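Local coordinates for Two-component system sensor histidine kinase (Bacteroides thetaiotaomicron, PDB 3OTT), which probably senses saccharides through its extracellular propeller region and signals through a kinase that transfers phosphate from ATP to protein histidine, at residues Q310-S315 with F619-S624; G323-S328 with R598-L603. All coordinates share one frame; numbering follows the deposited sequence.

Interaction 1: Q310-S315 with F619-S624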
ATOM      1  N   GLN B 310      -3.453  18.371  12.197  1.00 38.26           N
ATOM      2  CA  GLN B 310      -3.910  17.481  11.145  1.00 37.33           C
ATOM      3  C   GLN B 310      -2.704  16.930  10.346  1.00 35.90           C
ATOM      4  O   GLN B 310      -2.026  17.671   9.668  1.00 34.43           O
ATOM      5  CB  GLN B 310      -4.890  18.244  10.245  1.00 38.61           C
ATOM      6  CG  GLN B 310      -5.363  17.539   8.979  1.00 38.94           C
ATOM      7  CD  GLN B 310      -6.418  16.469   9.205  1.00 47.13           C
ATOM      8  OE1 GLN B 310      -7.141  16.463  10.211  1.00 50.06           O
ATOM      9  NE2 GLN B 310      -6.547  15.567   8.230  1.00 49.33           N
ATOM     10  N   PHE B 311      -2.443  15.627  10.434  1.00 35.64           N
ATOM     11  CA  PHE B 311      -1.341  14.987   9.674  1.00 34.15           C
ATOM     12  C   PHE B 311      -1.885  14.116   8.559  1.00 33.41           C
ATOM     13  O   PHE B 311      -2.743  13.290   8.771  1.00 35.85           O
ATOM     14  CB  PHE B 311      -0.411  14.159  10.593  1.00 33.89           C
ATOM     15  CG  PHE B 311       0.875  13.707   9.924  1.00 32.87           C
ATOM     16  CD1 PHE B 311       1.928  14.594   9.720  1.00 31.53           C
ATOM     17  CD2 PHE B 311       1.030  12.398   9.502  1.00 31.75           C
ATOM     18  CE1 PHE B 311       3.134  14.163   9.110  1.00 30.37           C
ATOM     19  CE2 PHE B 311       2.204  11.972   8.882  1.00 29.78           C
ATOM     20  CZ  PHE B 311       3.251  12.834   8.691  1.00 26.82           C
ATOM     21  N   ILE B 312      -1.374  14.311   7.365  1.00 31.76           N
ATOM     22  CA  ILE B 312      -1.800  13.597   6.190  1.00 30.85           C
ATOM     23  C   ILE B 312      -0.643  12.670   5.803  1.00 30.50           C
ATOM     24  O   ILE B 312       0.454  13.169   5.558  1.00 30.80           O
ATOM     25  CB  ILE B 312      -2.065  14.615   5.071  1.00 29.57           C
ATOM     26  CG1 ILE B 312      -3.145  15.606   5.544  1.00 33.09           C
ATOM     27  CG2 ILE B 312      -2.371  13.911   3.801  1.00 28.42           C
ATOM     28  CD1 ILE B 312      -4.370  15.752   4.687  1.00 38.82           C
ATOM     29  N   PRO B 313      -0.857  11.330   5.814  1.00 30.90           N
ATOM     30  CA  PRO B 313       0.179  10.382   5.377  1.00 30.69           C
ATOM     31  C   PRO B 313       0.194  10.361   3.874  1.00 30.74           C
ATOM     32  O   PRO B 313      -0.849  10.668   3.263  1.00 32.09           O
ATOM     33  CB  PRO B 313      -0.296   9.018   5.937  1.00 31.51           C
ATOM     34  CG  PRO B 313      -1.724   9.153   6.099  1.00 32.40           C
ATOM     35  CD  PRO B 313      -1.993  10.628   6.452  1.00 32.14           C
ATOM     36  N   ILE B 314       1.336  10.033   3.281  1.00 29.71           N
ATOM     37  CA  ILE B 314       1.496  10.140   1.820  1.00 30.51           C
ATOM     38  C   ILE B 314       0.600   9.196   1.090  1.00 29.73           C
ATOM     39  O   ILE B 314       0.226   9.489  -0.012  1.00 29.59           O
ATOM     40  CB  ILE B 314       2.887   9.679   1.207  1.00 30.52           C
ATOM     41  CG1 ILE B 314       3.981   9.531   2.193  1.00 32.79           C
ATOM     42  CG2 ILE B 314       3.356  10.616   0.081  1.00 31.42           C
ATOM     43  CD1 ILE B 314       5.322   9.296   1.431  1.00 36.73           C
ATOM     44  N   SER B 315       0.354   8.023   1.663  1.00 30.55           N
ATOM     45  CA  SER B 315      -0.469   7.038   1.021  1.00 31.22           C
ATOM     46  C   SER B 315      -1.858   7.600   0.747  1.00 30.32           C
ATOM     47  O   SER B 315      -2.547   7.085  -0.093  1.00 30.07           O
ATOM     48  CB  SER B 315      -0.592   5.743   1.854  1.00 32.87           C
ATOM     49  OG  SER B 315      -1.070   6.011   3.157  1.00 35.84           O
ATOM     50  N   PHE B 619       2.671  14.997   5.739  1.00 18.91           N
ATOM     51  CA  PHE B 619       2.795  16.387   6.048  1.00 19.12           C
ATOM     52  C   PHE B 619       1.636  16.835   6.932  1.00 19.93           C
ATOM     53  O   PHE B 619       0.533  16.314   6.839  1.00 19.59           O
ATOM     54  CB  PHE B 619       2.841  17.240   4.770  1.00 17.50           C
ATOM     55  CG  PHE B 619       1.631  17.087   3.907  1.00 19.91           C
ATOM     56  CD1 PHE B 619       1.595  16.129   2.924  1.00 19.57           C
ATOM     57  CD2 PHE B 619       0.502  17.895   4.109  1.00 19.37           C
ATOM     58  CE1 PHE B 619       0.457  15.951   2.144  1.00 22.02           C
ATOM     59  CE2 PHE B 619      -0.620  17.767   3.310  1.00 17.40           C
ATOM     60  CZ  PHE B 619      -0.651  16.791   2.330  1.00 20.55           C
ATOM     61  N   GLY B 620       1.891  17.813   7.782  1.00 19.73           N
ATOM     62  CA  GLY B 620       0.795  18.423   8.549  1.00 21.40           C
ATOM     63  C   GLY B 620       0.220  19.617   7.809  1.00 22.02           C
ATOM     64  O   GLY B 620       0.858  20.218   6.941  1.00 20.26           O
ATOM     65  N   ILE B 621      -0.999  19.964   8.154  1.00 24.79           N
ATOM     66  CA  ILE B 621      -1.616  21.173   7.645  1.00 27.45           C
ATOM     67  C   ILE B 621      -2.128  21.878   8.858  1.00 29.12           C
ATOM     68  O   ILE B 621      -2.687  21.243   9.755  1.00 30.89           O
ATOM     69  CB  ILE B 621      -2.817  20.895   6.757  1.00 27.80           C
ATOM     70  CG1 ILE B 621      -2.461  19.935   5.624  1.00 28.25           C
ATOM     71  CG2 ILE B 621      -3.355  22.188   6.178  1.00 30.73           C
ATOM     72  CD1 ILE B 621      -3.715  19.523   4.786  1.00 27.31           C
ATOM     73  N   SER B 622      -1.959  23.185   8.876  1.00 29.84           N
ATOM     74  CA  SER B 622      -2.348  23.988  10.003  1.00 31.93           C
ATOM     75  C   SER B 622      -2.783  25.349   9.464  1.00 33.07           C
ATOM     76  O   SER B 622      -2.221  25.829   8.479  1.00 32.27           O
ATOM     77  CB  SER B 622      -1.159  24.120  10.950  1.00 31.86           C
ATOM     78  OG  SER B 622      -1.439  24.959  12.054  1.00 33.35           O
ATOM     79  N   HIS B 623      -3.801  25.950  10.083  1.00 34.80           N
ATOM     80  CA  HIS B 623      -4.060  27.376   9.882  1.00 35.98           C
ATOM     81  C   HIS B 623      -2.885  28.212  10.384  1.00 35.90           C
ATOM     82  O   HIS B 623      -2.154  27.797  11.269  1.00 34.53           O
ATOM     83  CB  HIS B 623      -5.292  27.832  10.658  1.00 37.08           C
ATOM     84  CG  HIS B 623      -6.573  27.198  10.226  1.00 39.97           C
ATOM     85  ND1 HIS B 623      -7.420  26.565  11.114  1.00 43.27           N
ATOM     86  CD2 HIS B 623      -7.171  27.123   9.013  1.00 41.42           C
ATOM     87  CE1 HIS B 623      -8.487  26.129  10.465  1.00 45.58           C
ATOM     88  NE2 HIS B 623      -8.357  26.451   9.188  1.00 44.77           N
ATOM     89  N   SER B 624      -2.757  29.412   9.843  1.00 38.12           N
ATOM     90  CA  SER B 624      -1.733  30.373  10.245  1.00 40.61           C
ATOM     91  C   SER B 624      -1.826  30.866  11.671  1.00 42.74           C
ATOM     92  O   SER B 624      -0.803  31.107  12.331  1.00 41.27           O
ATOM     93  CB  SER B 624      -1.827  31.557   9.327  1.00 40.98           C
ATOM     94  OG  SER B 624      -1.474  31.083   8.054  1.00 43.20           O
TER

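Interaction 2: G323-S328 with R598-L603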
ATOM      1  N   GLY B 323       7.707   5.465   0.844  1.00 26.33           N
ATOM      2  CA  GLY B 323       8.046   6.524   1.738  1.00 24.14           C
ATOM      3  C   GLY B 323       8.637   7.736   1.033  1.00 22.09           C
ATOM      4  O   GLY B 323       9.002   7.644  -0.117  1.00 21.29           O
ATOM      5  N   ASN B 324       8.672   8.874   1.733  1.00 18.95           N
ATOM      6  CA  ASN B 324       9.396  10.010   1.310  1.00 17.75           C
ATOM      7  C   ASN B 324       9.646  10.837   2.509  1.00 17.26           C
ATOM      8  O   ASN B 324       8.777  10.935   3.335  1.00 20.38           O
ATOM      9  CB  ASN B 324       8.599  10.842   0.300  1.00 17.68           C
ATOM     10  CG  ASN B 324       9.499  11.688  -0.580  1.00 17.25           C
ATOM     11  OD1 ASN B 324      10.631  11.971  -0.234  1.00 16.88           O
ATOM     12  ND2 ASN B 324       9.024  12.020  -1.754  1.00 19.41           N
ATOM     13  N   GLN B 325      10.821  11.437   2.634  1.00 16.68           N
ATOM     14  CA  GLN B 325      11.042  12.503   3.612  1.00 15.88           C
ATOM     15  C   GLN B 325      11.025  13.868   2.883  1.00 15.08           C
ATOM     16  O   GLN B 325      11.865  14.139   2.016  1.00 13.96           O
ATOM     17  CB  GLN B 325      12.387  12.318   4.304  1.00 16.45           C
ATOM     18  CG  GLN B 325      12.698  13.428   5.358  1.00 18.68           C
ATOM     19  CD  GLN B 325      12.025  13.133   6.665  1.00 22.41           C
ATOM     20  OE1 GLN B 325      11.934  11.974   7.065  1.00 22.97           O
ATOM     21  NE2 GLN B 325      11.543  14.180   7.346  1.00 21.46           N
ATOM     22  N   PHE B 326      10.098  14.738   3.260  1.00 14.28           N
ATOM     23  CA  PHE B 326       9.850  15.960   2.498  1.00 14.47           C
ATOM     24  C   PHE B 326      10.754  17.097   2.867  1.00 14.48           C
ATOM     25  O   PHE B 326      10.787  17.490   4.056  1.00 15.77           O
ATOM     26  CB  PHE B 326       8.366  16.388   2.616  1.00 15.09           C
ATOM     27  CG  PHE B 326       7.403  15.416   1.977  1.00 14.15           C
ATOM     28  CD1 PHE B 326       6.535  14.690   2.750  1.00 13.59           C
ATOM     29  CD2 PHE B 326       7.377  15.238   0.599  1.00 14.90           C
ATOM     30  CE1 PHE B 326       5.656  13.797   2.153  1.00 12.99           C
ATOM     31  CE2 PHE B 326       6.504  14.327  -0.008  1.00 13.07           C
ATOM     32  CZ  PHE B 326       5.654  13.624   0.761  1.00 13.30           C
ATOM     33  N   TYR B 327      11.520  17.587   1.874  1.00 13.19           N
ATOM     34  CA  TYR B 327      12.452  18.699   2.052  1.00 13.23           C
ATOM     35  C   TYR B 327      12.060  19.997   1.313  1.00 13.29           C
ATOM     36  O   TYR B 327      12.537  21.086   1.654  1.00 12.76           O
ATOM     37  CB  TYR B 327      13.918  18.305   1.735  1.00 11.65           C
ATOM     38  CG  TYR B 327      14.463  17.222   2.680  1.00 12.54           C
ATOM     39  CD1 TYR B 327      14.702  17.489   4.049  1.00 10.67           C
ATOM     40  CD2 TYR B 327      14.731  15.949   2.220  1.00 11.51           C
ATOM     41  CE1 TYR B 327      15.227  16.491   4.924  1.00  9.70           C
ATOM     42  CE2 TYR B 327      15.230  14.935   3.087  1.00  8.95           C
ATOM     43  CZ  TYR B 327      15.499  15.232   4.420  1.00 11.18           C
ATOM     44  OH  TYR B 327      15.986  14.219   5.243  1.00 12.83           O
ATOM     45  N   SER B 328      11.198  19.870   0.322  1.00 14.45           N
ATOM     46  CA  SER B 328      10.712  21.015  -0.459  1.00 16.80           C
ATOM     47  C   SER B 328       9.241  20.814  -0.747  1.00 16.93           C
ATOM     48  O   SER B 328       8.815  19.773  -1.286  1.00 15.87           O
ATOM     49  CB  SER B 328      11.431  21.151  -1.780  1.00 16.20           C
ATOM     50  OG  SER B 328      12.817  21.136  -1.580  1.00 25.57           O
ATOM     51  N   ARG B 598       8.606  16.090  13.775  1.00 35.90           N
ATOM     52  CA  ARG B 598       9.591  17.111  13.466  1.00 33.61           C
ATOM     53  C   ARG B 598       9.611  17.347  11.942  1.00 31.42           C
ATOM     54  O   ARG B 598       9.564  16.410  11.129  1.00 32.48           O
ATOM     55  CB  ARG B 598      10.947  16.728  14.025  1.00 34.09           C
ATOM     56  CG  ARG B 598      10.934  16.494  15.600  1.00 37.33           C
ATOM     57  CD  ARG B 598      10.593  17.775  16.367  1.00 38.65           C
ATOM     58  NE  ARG B 598      10.670  17.600  17.816  1.00 40.83           N
ATOM     59  CZ  ARG B 598       9.659  17.812  18.653  1.00 41.28           C
ATOM     60  NH1 ARG B 598       8.467  18.191  18.217  1.00 39.80           N
ATOM     61  NH2 ARG B 598       9.839  17.641  19.940  1.00 43.41           N
ATOM     62  N   PHE B 599       9.605  18.597  11.557  1.00 27.28           N
ATOM     63  CA  PHE B 599       9.265  18.919  10.211  1.00 24.74           C
ATOM     64  C   PHE B 599      10.466  19.438   9.535  1.00 21.99           C
ATOM     65  O   PHE B 599      11.084  20.325  10.051  1.00 21.94           O
ATOM     66  CB  PHE B 599       8.100  19.907  10.195  1.00 25.24           C
ATOM     67  CG  PHE B 599       6.844  19.353  10.875  1.00 24.92           C
ATOM     68  CD1 PHE B 599       6.169  18.238  10.334  1.00 25.52           C
ATOM     69  CD2 PHE B 599       6.386  19.901  12.045  1.00 23.68           C
ATOM     70  CE1 PHE B 599       5.036  17.718  10.938  1.00 26.06           C
ATOM     71  CE2 PHE B 599       5.246  19.377  12.683  1.00 26.38           C
ATOM     72  CZ  PHE B 599       4.580  18.294  12.141  1.00 28.01           C
ATOM     73  N   THR B 600      10.815  18.859   8.388  1.00 19.44           N
ATOM     74  CA  THR B 600      12.042  19.236   7.700  1.00 17.19           C
ATOM     75  C   THR B 600      11.710  20.119   6.487  1.00 16.08           C
ATOM     76  O   THR B 600      12.586  20.476   5.705  1.00 14.89           O
ATOM     77  CB  THR B 600      12.766  18.005   7.222  1.00 15.95           C
ATOM     78  OG1 THR B 600      11.776  17.191   6.619  1.00 16.68           O
ATOM     79  CG2 THR B 600      13.423  17.241   8.392  1.00 17.12           C
ATOM     80  N   SER B 601      10.455  20.540   6.395  1.00 15.63           N
ATOM     81  CA  SER B 601       9.998  21.348   5.272  1.00 16.67           C
ATOM     82  C   SER B 601       8.815  22.228   5.684  1.00 16.34           C
ATOM     83  O   SER B 601       7.966  21.776   6.439  1.00 16.21           O
ATOM     84  CB  SER B 601       9.490  20.368   4.184  1.00 16.24           C
ATOM     85  OG  SER B 601       9.569  21.102   2.999  1.00 25.08           O
ATOM     86  N   LEU B 602       8.729  23.446   5.187  1.00 15.66           N
ATOM     87  CA  LEU B 602       7.554  24.312   5.506  1.00 17.97           C
ATOM     88  C   LEU B 602       7.035  25.115   4.261  1.00 17.43           C
ATOM     89  O   LEU B 602       7.840  25.550   3.437  1.00 17.19           O
ATOM     90  CB  LEU B 602       7.851  25.298   6.664  1.00 17.02           C
ATOM     91  CG  LEU B 602       8.226  24.828   8.088  1.00 19.47           C
ATOM     92  CD1 LEU B 602       8.947  25.935   8.893  1.00 16.93           C
ATOM     93  CD2 LEU B 602       7.029  24.276   8.933  1.00 17.57           C
ATOM     94  N   LEU B 603       5.717  25.298   4.133  1.00 18.56           N
ATOM     95  CA  LEU B 603       5.159  26.093   3.039  1.00 19.37           C
ATOM     96  C   LEU B 603       3.906  26.833   3.486  1.00 21.36           C
ATOM     97  O   LEU B 603       2.909  26.218   3.934  1.00 21.33           O
ATOM     98  CB  LEU B 603       4.799  25.208   1.830  1.00 19.18           C
ATOM     99  CG  LEU B 603       4.075  25.867   0.601  1.00 23.14           C
ATOM    100  CD1 LEU B 603       4.986  26.839  -0.173  1.00 23.40           C
ATOM    101  CD2 LEU B 603       3.500  24.869  -0.380  1.00 19.64           C
TER
HETATM  102  O   HOH W   1      10.799  14.342  10.058  1.00  9.23           O

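Interaction 1: Q310-S315 with F619-S624
I312 and F619 carry the tight part of this contact. Their side chains lie next to each other and point the same way. F619 CG sits between its backbone N and carbonyl carbon (chi1 59°), and the ring stands beside I312. I312 CB lies over one ring face, displaced toward the rim, in a CH-pi contact 4.0 Å from the F619 ring centroid. I312 CG2 reaches F619 CZ at 3.7 Å. On the same face of the sheet I312 CD1 meets I621 CD1 at 3.8 Å. The F619 ring also meets F339 of the next blade edge-to-face. An alanine at F619 would probably open a gap beside I312 and leave F339 without its edge-to-face partner.

The backbones form an antiparallel ladder. I312 N gives F619 O a nearly straight bond of 2.8 Å (171°), and F619 N donates to I312 O. I621 N bonds to Q310 O, which also receives a CA-H...O contact from G620 CA at 3.1 Å. This is the Velcro closure of the second beta-propeller: strand 310-313 comes first in the chain and is the outermost strand of the blade whose other three come last.

The face of F311 and G620 is looser. They form a non-hydrogen-bonded pair, and G620 offers no side chain to pack against. The partly exposed F311 ring lies obliquely beside the F619-G620 backbone, with CE1 3.5 Å from F619 N, and makes a cation-pi contact with K597. Q310, partly exposed, starts from the I312 face; its CB lies 3.8 Å from I621 O and its amide turns off from strand 619-623.

Interaction 2: G323-S328 with R598-L603
T600 and Q325 meet through polar groups, their side chains crossing at about a right angle. Q325 NE2 donates to T600 OG1 at 3.1 Å, and OG1 lies in the plane of the Q325 amide. The T600 hydroxyl in turn donates a hydrogen bond to F326 O, OG1 to O 2.8 Å. OG1 stands between the backbone N and carbonyl carbon of T600 (chi1 46°), where it can serve both partners. One water adds a second bridge: it accepts from Q325 NE2 at 2.8 Å and donates to R598 O at 2.6 Å. The amide nitrogen is thus held by two acceptors, which fixes the turn of the amide.

Van der Waals contacts lie further along. Y327 CE1 rests 3.7 Å from T600 CB. The hydroxyl of the same Y327 bonds to Q127 of the second subunit, so the ring is held from both chains. S601 points toward the other segment; its CB lies 3.2 Å from F326 O and its OG 3.2 Å from Y327 C.

Strands 326-328 and 601-603 cross at 51° and do not pair as sheet neighbours. Each segment carries a classic beta bulge: Y327 and S328 face G340, and T600 and S601 face G614. These are the innermost strands of the first and last blades of the second propeller, and they meet around the central axis, as in the ring of blades of a beta-propeller.

How the interactions relate
The centres of the two contacts lie 11 Å apart, and both involve the blade that closes the second propeller. Interaction 1 adds the outermost strand to that blade. Interaction 2 joins its innermost strand to the next blade. Along the chain, interaction 2 is nested inside the loop closed by interaction 1. I314 connects them directly: I314 CD1 packs 3.4 Å from N324 N, and I314 CG2 lies 3.8 Å from F326 CZ. The sides they look out on differ. The Q310 side chain comes within about 5 Å of a bound hexatantalum dodecabromide cluster, whereas Q325 and Y327 border the second subunit.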